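Local coordinates for ChrR-like cupin domain-containing protein (Ralstonia eutropha, PDB 3CJX) that is of unknown function but adopts a cupin-like fold and belongs to the ChrR-like cupin family, at residues M46-P52 with G108-F114; C73-Y79 with I97-P103. All coordinates share one frame; numbering follows the deposited sequence.

Contact 1. Residues M46-P52 with G108-F114; sequences MRASFAP and GQTEVIF
Strands 46-50 and 110-114 pair antiparallel in the middle of the mixed sheet, with Phe-50 and Thr-110, Ala-48 and Val-112, and Met-46 and Phe-114 as the hydrogen-bonded pairs. The segment axes approach to 4.7 Å at 161°, and the backbone bonds come in reciprocal couples. On the face of Arg-47, Ser-49, Glu-111 and Ile-113 the contact is polar. Arg-47 folds back at chi2 and chi3, which turns its guanidinium over the neighbouring strand; NH1 forms a salt bridge with Glu-111 OE1 at 3.1 Å, on the anti side but tilted well out of the carboxylate plane, which stands nearly upright to the guanidinium (85°). The same NH1 donates to Val-112 O at 3.2 Å, from the side of the carbonyl plane opposite to Ala-48 N, giving this oxygen two donors. The other oxygen, OE2, accepts a hydrogen bond from Ser-49 OG at 2.7 Å, met from above the carboxylate plane, while Gln-109 NE2 gives OG an almost straight in-plane bond of 3.0 Å. Accepting from the amide and donating to the acid fixes the hydroxyl. The sheet is one of the two that make up this cupin-like fold, and its other face is largely apolar, Thr-110 excepted. There Phe-114, its CG lodged between backbone N and carbonyl carbon (chi1 65°), sets its ring face against Met-46, a selenomethionine, whose CB makes an off-centre CH-pi contact. Val-112 CG2 fills the angle between Ala-48 CB and the ring edge of Phe-50, 3.7 Å from Phe-50 CE2. At the Phe-50/Thr-110 end of the pairing, a water donates to Phe-50 O and Gly-108 O and also meets Thr-110 OG1, whose further partner is Cys-73.

Contact 2. Residues C73-Y79 with I97-P103; sequences CWYYTEY and IHQFNTP
Tyr-75 with Asn-101 and Tyr-76 with Phe-100 form a short antiparallel pairing lined with aromatic rings. Of the backbone bonds, Tyr-75 N to Asn-101 O (3.0 Å) and Thr-77 N to Gln-99 O are sound, whereas Asn-101 N to Tyr-75 O is bent and weak. A type I turn from Tyr-76 to Tyr-79 ends the pairing and presents Thr-77 and Glu-78 to the other segment. The side-chain hydrogen bonds centre on Thr-77 OG1: it accepts from Asn-101 ND2 at 2.8 Å, in the plane of the amide, and donates to Gln-99 OE1, also at 2.8 Å. The two amides are held in turn by Thr-55 and Leu-56, through Asn-101 OD1 and Gln-99 NE2. Gln-99 N gives Glu-78 OE1 a weak bond. Ring contacts occupy both faces of the pair. On one, the five-membered ring of Trp-74 and the Phe-100 ring form an offset stack, planes 27° apart, with Phe-100 CE2 over the indole at 3.3 Å from Trp-74 CD2. Tyr-76 is sandwiched between Trp-74 CZ3 over one face and His-98 CB over the other, the latter a CH-pi contact 3.5 Å from the Tyr-76 ring centroid; the His-98 ring adds an offset stack at 25°, and Tyr-79 brings CE2 to within 3.5 Å of His-98 NE2. On the opposite face Asn-101 CB lies over the Tyr-75 ring, whose CG sits between backbone N and carbonyl carbon (chi1 67°), and Pro-103 CG meets the edge of that ring. His-98 ND1 is bound by Glu-92 of strand 88-92. In the antiparallel sheet of the cupin-like fold, strand 84-85 flanks 73-76 and strand 58-61 flanks 97-101, while Trp-74 reaches across to Thr-110 and Val-112 of strand 110-117.

From the N terminus, after strand 30-38, the chain runs through strand 43-50, which pairs with strand 110-117 much later in the sequence; contact 1 therefore closes a loop of 55 intervening residues. Within that loop strand 73-76 leads through 84-85 and 88-92 to strand 97-101, and contact 2 closes this smaller loop of 17 residues, nested in the larger. The contacts belong to different sheets, the mixed one and the antiparallel one, and their centres lie about 13 Å apart. Two probable hydrogen bonds join them, Ala-51 O to Thr-102 OG1 and Thr-110 OG1 to Cys-73 O, and the rings of Phe-50 and Phe-100 meet between the sheets.

Contact 1. Residues M46-P52 with G108-F114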
loop_
_atom_site.group_PDB
_atom_site.type_symbol
_atom_site.label_atom_id
_atom_site.label_comp_id
_atom_site.label_asym_id
_atom_site.label_seq_id
_atom_site.Cartn_x
_atom_site.Cartn_y
_atom_site.Cartn_z
HETATM N N MSE A 46 3.313 -4.078 -0.903
HETATM C CA MSE A 46 3.709 -3.282 0.261
HETATM C C MSE A 46 3.216 -3.843 1.585
HETATM O O MSE A 46 2.267 -4.610 1.638
HETATM C CB MSE A 46 3.053 -1.904 0.189
HETATM C CG MSE A 46 3.006 -1.193 -1.158
HETATM SE SE MSE A 46 4.698 -0.428 -1.683
HETATM C CE MSE A 46 5.496 -1.770 -2.764
ATOM N N ARG A 47 3.852 -3.403 2.653
ATOM C CA ARG A 47 3.415 -3.663 4.014
ATOM C C ARG A 47 2.942 -2.314 4.499
ATOM O O ARG A 47 3.674 -1.328 4.335
ATOM C CB ARG A 47 4.573 -4.115 4.891
ATOM C CG ARG A 47 4.809 -5.580 4.906
ATOM C CD ARG A 47 4.026 -6.357 5.956
ATOM N NE ARG A 47 4.382 -6.061 7.343
ATOM C CZ ARG A 47 3.672 -5.328 8.202
ATOM N NH1 ARG A 47 2.517 -4.772 7.859
ATOM N NH2 ARG A 47 4.116 -5.162 9.443
ATOM N N ALA A 48 1.727 -2.249 5.051
ATOM C CA ALA A 48 1.195 -1.002 5.621
ATOM C C ALA A 48 0.936 -1.195 7.117
ATOM O O ALA A 48 0.638 -2.301 7.563
ATOM C CB ALA A 48 -0.079 -0.571 4.910
ATOM N N SER A 49 1.089 -0.122 7.886
ATOM C CA SER A 49 0.835 -0.127 9.327
ATOM C C SER A 49 -0.099 1.049 9.609
ATOM O O SER A 49 0.293 2.207 9.516
ATOM C CB SER A 49 2.128 -0.017 10.129
ATOM O OG SER A 49 1.870 -0.167 11.511
ATOM N N PHE A 50 -1.350 0.729 9.930
ATOM C CA PHE A 50 -2.367 1.737 10.135
ATOM C C PHE A 50 -2.701 2.032 11.587
ATOM O O PHE A 50 -2.876 1.124 12.396
ATOM C CB PHE A 50 -3.636 1.309 9.448
ATOM C CG PHE A 50 -3.504 1.157 7.972
ATOM C CD1 PHE A 50 -3.627 2.254 7.143
ATOM C CD2 PHE A 50 -3.323 -0.085 7.415
ATOM C CE1 PHE A 50 -3.544 2.118 5.789
ATOM C CE2 PHE A 50 -3.230 -0.234 6.048
ATOM C CZ PHE A 50 -3.341 0.871 5.232
ATOM N N ALA A 51 -2.811 3.322 11.883
ATOM C CA ALA A 51 -3.150 3.797 13.197
ATOM C C ALA A 51 -4.651 3.645 13.389
ATOM O O ALA A 51 -5.396 3.588 12.405
ATOM C CB ALA A 51 -2.754 5.266 13.317
ATOM N N PRO A 52 -5.105 3.563 14.649
ATOM C CA PRO A 52 -6.537 3.496 14.902
ATOM C C PRO A 52 -7.276 4.769 14.509
ATOM O O PRO A 52 -6.688 5.834 14.460
ATOM C CB PRO A 52 -6.617 3.353 16.425
ATOM C CG PRO A 52 -5.276 2.900 16.868
ATOM C CD PRO A 52 -4.320 3.490 15.896
ATOM N N GLY A 108 -4.304 -1.048 18.963
ATOM C CA GLY A 108 -3.043 -0.767 18.310
ATOM C C GLY A 108 -3.075 -0.638 16.801
ATOM O O GLY A 108 -4.087 -0.281 16.194
ATOM N N GLN A 109 -1.934 -0.940 16.203
ATOM C CA GLN A 109 -1.774 -0.803 14.785
ATOM C C GLN A 109 -2.434 -1.954 14.088
ATOM O O GLN A 109 -2.507 -3.056 14.624
ATOM C CB GLN A 109 -0.291 -0.796 14.411
ATOM C CG GLN A 109 0.494 0.376 14.963
ATOM C CD GLN A 109 0.080 1.670 14.357
ATOM O OE1 GLN A 109 -0.490 2.518 15.021
ATOM N NE2 GLN A 109 0.312 1.811 13.057
ATOM N N THR A 110 -2.910 -1.682 12.883
ATOM C CA THR A 110 -3.490 -2.676 12.022
ATOM C C THR A 110 -2.421 -2.881 10.967
ATOM O O THR A 110 -2.028 -1.933 10.283
ATOM C CB THR A 110 -4.814 -2.179 11.430
ATOM O OG1 THR A 110 -5.789 -2.074 12.484
ATOM C CG2 THR A 110 -5.325 -3.124 10.369
ATOM N N GLU A 111 -1.936 -4.113 10.856
ATOM C CA GLU A 111 -0.849 -4.461 9.945
ATOM C C GLU A 111 -1.316 -5.281 8.744
ATOM O O GLU A 111 -1.891 -6.374 8.918
ATOM C CB GLU A 111 0.201 -5.286 10.712
ATOM C CG GLU A 111 0.827 -4.600 11.931
ATOM C CD GLU A 111 1.681 -3.393 11.576
ATOM O OE1 GLU A 111 1.882 -3.118 10.385
ATOM O OE2 GLU A 111 2.172 -2.712 12.494
ATOM N N VAL A 112 -1.050 -4.803 7.529
ATOM C CA VAL A 112 -1.463 -5.565 6.338
ATOM C C VAL A 112 -0.342 -5.734 5.326
ATOM O O VAL A 112 0.643 -5.003 5.336
ATOM C CB VAL A 112 -2.647 -4.909 5.621
ATOM C CG1 VAL A 112 -3.807 -4.676 6.586
ATOM C CG2 VAL A 112 -2.212 -3.610 5.011
ATOM N N ILE A 113 -0.471 -6.738 4.483
ATOM C CA ILE A 113 0.443 -6.880 3.357
ATOM C C ILE A 113 -0.475 -6.943 2.158
ATOM O O ILE A 113 -1.459 -7.673 2.162
ATOM C CB ILE A 113 1.364 -8.131 3.423
ATOM C CG1 ILE A 113 2.331 -8.120 2.239
ATOM C CG2 ILE A 113 0.561 -9.444 3.426
ATOM C CD1 ILE A 113 3.315 -9.257 2.254
ATOM N N PHE A 114 -0.207 -6.148 1.145
ATOM C CA PHE A 114 -1.064 -6.211 -0.017
ATOM C C PHE A 114 -0.330 -6.113 -1.307
ATOM O O PHE A 114 0.786 -5.611 -1.372
ATOM C CB PHE A 114 -2.141 -5.133 0.018
ATOM C CG PHE A 114 -1.612 -3.742 -0.057
ATOM C CD1 PHE A 114 -1.405 -3.126 -1.289
ATOM C CD2 PHE A 114 -1.339 -3.041 1.099
ATOM C CE1 PHE A 114 -0.905 -1.840 -1.363
ATOM C CE2 PHE A 114 -0.858 -1.751 1.046
ATOM C CZ PHE A 114 -0.636 -1.145 -0.194
HETATM O O HOH W 1 0.404 4.666 11.499
HETATM O O HOH W 2 -5.280 0.155 13.672
#

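Contact 2. Residues C73-Y79 with I97-P103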
loop_
_atom_site.group_PDB
_atom_site.type_symbol
_atom_site.label_atom_id
_atom_site.label_comp_id
_atom_site.label_asym_id
_atom_site.label_seq_id
_atom_site.Cartn_x
_atom_site.Cartn_y
_atom_site.Cartn_z
ATOM N N CYS A 73 -7.520 -4.538 13.031
ATOM C CA CYS A 73 -8.854 -4.573 12.488
ATOM C C CYS A 73 -9.119 -3.411 11.530
ATOM O O CYS A 73 -8.672 -2.273 11.754
ATOM C CB CYS A 73 -9.881 -4.535 13.619
ATOM S SG CYS A 73 -11.585 -4.359 13.002
ATOM N N TRP A 74 -9.836 -3.709 10.451
ATOM C CA TRP A 74 -10.257 -2.684 9.511
ATOM C C TRP A 74 -11.475 -3.155 8.743
ATOM O O TRP A 74 -11.754 -4.356 8.673
ATOM C CB TRP A 74 -9.145 -2.298 8.559
ATOM C CG TRP A 74 -8.773 -3.330 7.529
ATOM C CD1 TRP A 74 -7.770 -4.251 7.617
ATOM C CD2 TRP A 74 -9.358 -3.500 6.231
ATOM N NE1 TRP A 74 -7.716 -4.994 6.473
ATOM C CE2 TRP A 74 -8.678 -4.556 5.607
ATOM C CE3 TRP A 74 -10.396 -2.865 5.544
ATOM C CZ2 TRP A 74 -8.986 -4.987 4.320
ATOM C CZ3 TRP A 74 -10.713 -3.298 4.262
ATOM C CH2 TRP A 74 -10.015 -4.352 3.667
ATOM N N TYR A 75 -12.217 -2.203 8.193
ATOM C CA TYR A 75 -13.422 -2.519 7.437
ATOM C C TYR A 75 -13.729 -1.448 6.404
ATOM O O TYR A 75 -13.264 -0.310 6.500
ATOM C CB TYR A 75 -14.612 -2.638 8.383
ATOM C CG TYR A 75 -14.992 -1.327 9.033
ATOM C CD1 TYR A 75 -14.331 -0.882 10.179
ATOM C CD2 TYR A 75 -15.999 -0.521 8.496
ATOM C CE1 TYR A 75 -14.653 0.323 10.767
ATOM C CE2 TYR A 75 -16.314 0.692 9.069
ATOM C CZ TYR A 75 -15.639 1.103 10.214
ATOM O OH TYR A 75 -15.940 2.301 10.824
ATOM N N TYR A 76 -14.513 -1.834 5.414
ATOM C CA TYR A 76 -14.916 -0.919 4.373
ATOM C C TYR A 76 -16.251 -0.350 4.830
ATOM O O TYR A 76 -17.130 -1.084 5.268
ATOM C CB TYR A 76 -15.033 -1.594 2.996
ATOM C CG TYR A 76 -13.727 -1.925 2.275
ATOM C CD1 TYR A 76 -12.695 -0.991 2.177
ATOM C CD2 TYR A 76 -13.583 -3.115 1.562
ATOM C CE1 TYR A 76 -11.521 -1.272 1.474
ATOM C CE2 TYR A 76 -12.423 -3.394 0.835
ATOM C CZ TYR A 76 -11.397 -2.471 0.802
ATOM O OH TYR A 76 -10.237 -2.770 0.126
ATOM N N THR A 77 -16.386 0.968 4.745
ATOM C CA THR A 77 -17.606 1.676 5.143
ATOM C C THR A 77 -18.906 0.989 4.733
ATOM O O THR A 77 -19.860 0.940 5.486
ATOM C CB THR A 77 -17.634 3.061 4.463
ATOM O OG1 THR A 77 -16.430 3.770 4.770
ATOM C CG2 THR A 77 -18.847 3.855 4.897
ATOM N N GLU A 78 -18.918 0.477 3.516
ATOM C CA GLU A 78 -20.076 -0.146 2.904
ATOM C C GLU A 78 -20.400 -1.528 3.499
ATOM O O GLU A 78 -21.547 -1.940 3.500
ATOM C CB GLU A 78 -19.816 -0.286 1.385
ATOM C CG GLU A 78 -19.393 1.023 0.602
ATOM C CD GLU A 78 -17.887 1.489 0.732
ATOM O OE1 GLU A 78 -17.034 0.799 1.351
ATOM O OE2 GLU A 78 -17.573 2.582 0.193
ATOM N N TYR A 79 -19.392 -2.227 4.030
ATOM C CA TYR A 79 -19.561 -3.582 4.562
ATOM C C TYR A 79 -19.133 -3.700 6.030
ATOM O O TYR A 79 -18.265 -4.504 6.372
ATOM C CB TYR A 79 -18.727 -4.535 3.723
ATOM C CG TYR A 79 -19.089 -4.571 2.259
ATOM C CD1 TYR A 79 -20.018 -5.490 1.770
ATOM C CD2 TYR A 79 -18.498 -3.703 1.352
ATOM C CE1 TYR A 79 -20.344 -5.541 0.417
ATOM C CE2 TYR A 79 -18.822 -3.747 0.002
ATOM C CZ TYR A 79 -19.743 -4.676 -0.458
ATOM O OH TYR A 79 -20.071 -4.746 -1.801
ATOM N N ILE A 97 -14.922 0.186 -5.778
ATOM C CA ILE A 97 -14.659 1.417 -5.069
ATOM C C ILE A 97 -15.152 1.232 -3.633
ATOM O O ILE A 97 -16.320 0.963 -3.412
ATOM C CB ILE A 97 -15.330 2.632 -5.772
ATOM C CG1 ILE A 97 -15.083 3.925 -4.980
ATOM C CG2 ILE A 97 -16.814 2.378 -5.978
ATOM C CD1 ILE A 97 -15.536 5.183 -5.724
ATOM N N HIS A 98 -14.249 1.323 -2.665
ATOM C CA HIS A 98 -14.614 1.200 -1.256
ATOM C C HIS A 98 -13.802 2.187 -0.447
ATOM O O HIS A 98 -12.886 2.807 -0.968
ATOM C CB HIS A 98 -14.375 -0.221 -0.728
ATOM C CG HIS A 98 -15.113 -1.276 -1.486
ATOM N ND1 HIS A 98 -14.475 -2.200 -2.287
ATOM C CD2 HIS A 98 -16.438 -1.514 -1.618
ATOM C CE1 HIS A 98 -15.375 -2.981 -2.857
ATOM N NE2 HIS A 98 -16.574 -2.583 -2.472
ATOM N N GLN A 99 -14.142 2.305 0.834
ATOM C CA GLN A 99 -13.486 3.227 1.760
ATOM C C GLN A 99 -12.947 2.523 3.012
ATOM O O GLN A 99 -13.714 2.030 3.833
ATOM C CB GLN A 99 -14.475 4.312 2.172
ATOM C CG GLN A 99 -13.919 5.255 3.200
ATOM C CD GLN A 99 -14.809 6.426 3.464
ATOM O OE1 GLN A 99 -16.015 6.284 3.687
ATOM N NE2 GLN A 99 -14.209 7.609 3.471
ATOM N N PHE A 100 -11.627 2.558 3.154
ATOM C CA PHE A 100 -10.892 1.920 4.241
ATOM C C PHE A 100 -11.113 2.676 5.554
ATOM O O PHE A 100 -11.072 3.905 5.586
ATOM C CB PHE A 100 -9.391 1.901 3.873
ATOM C CG PHE A 100 -8.512 1.149 4.829
ATOM C CD1 PHE A 100 -7.918 1.797 5.908
ATOM C CD2 PHE A 100 -8.227 -0.188 4.619
ATOM C CE1 PHE A 100 -7.090 1.114 6.779
ATOM C CE2 PHE A 100 -7.404 -0.887 5.484
ATOM C CZ PHE A 100 -6.827 -0.246 6.558
ATOM N N ASN A 101 -11.354 1.930 6.622
ATOM C CA ASN A 101 -11.504 2.493 7.944
ATOM C C ASN A 101 -10.803 1.610 8.965
ATOM O O ASN A 101 -10.861 0.379 8.847
ATOM C CB ASN A 101 -12.972 2.515 8.384
ATOM C CG ASN A 101 -13.850 3.420 7.540
ATOM O OD1 ASN A 101 -13.956 4.623 7.797
ATOM N ND2 ASN A 101 -14.568 2.821 6.599
ATOM N N THR A 102 -10.135 2.231 9.940
ATOM C CA THR A 102 -9.647 1.506 11.105
ATOM C C THR A 102 -10.507 2.047 12.223
ATOM O O THR A 102 -10.529 3.257 12.446
ATOM C CB THR A 102 -8.157 1.707 11.463
ATOM O OG1 THR A 102 -7.824 3.100 11.476
ATOM C CG2 THR A 102 -7.262 0.955 10.497
ATOM N N PRO A 103 -11.238 1.169 12.917
ATOM C CA PRO A 103 -12.048 1.638 14.049
ATOM C C PRO A 103 -11.254 2.416 15.084
ATOM O O PRO A 103 -10.108 2.062 15.362
ATOM C CB PRO A 103 -12.530 0.338 14.708
ATOM C CG PRO A 103 -12.443 -0.700 13.642
ATOM C CD PRO A 103 -11.346 -0.292 12.711
#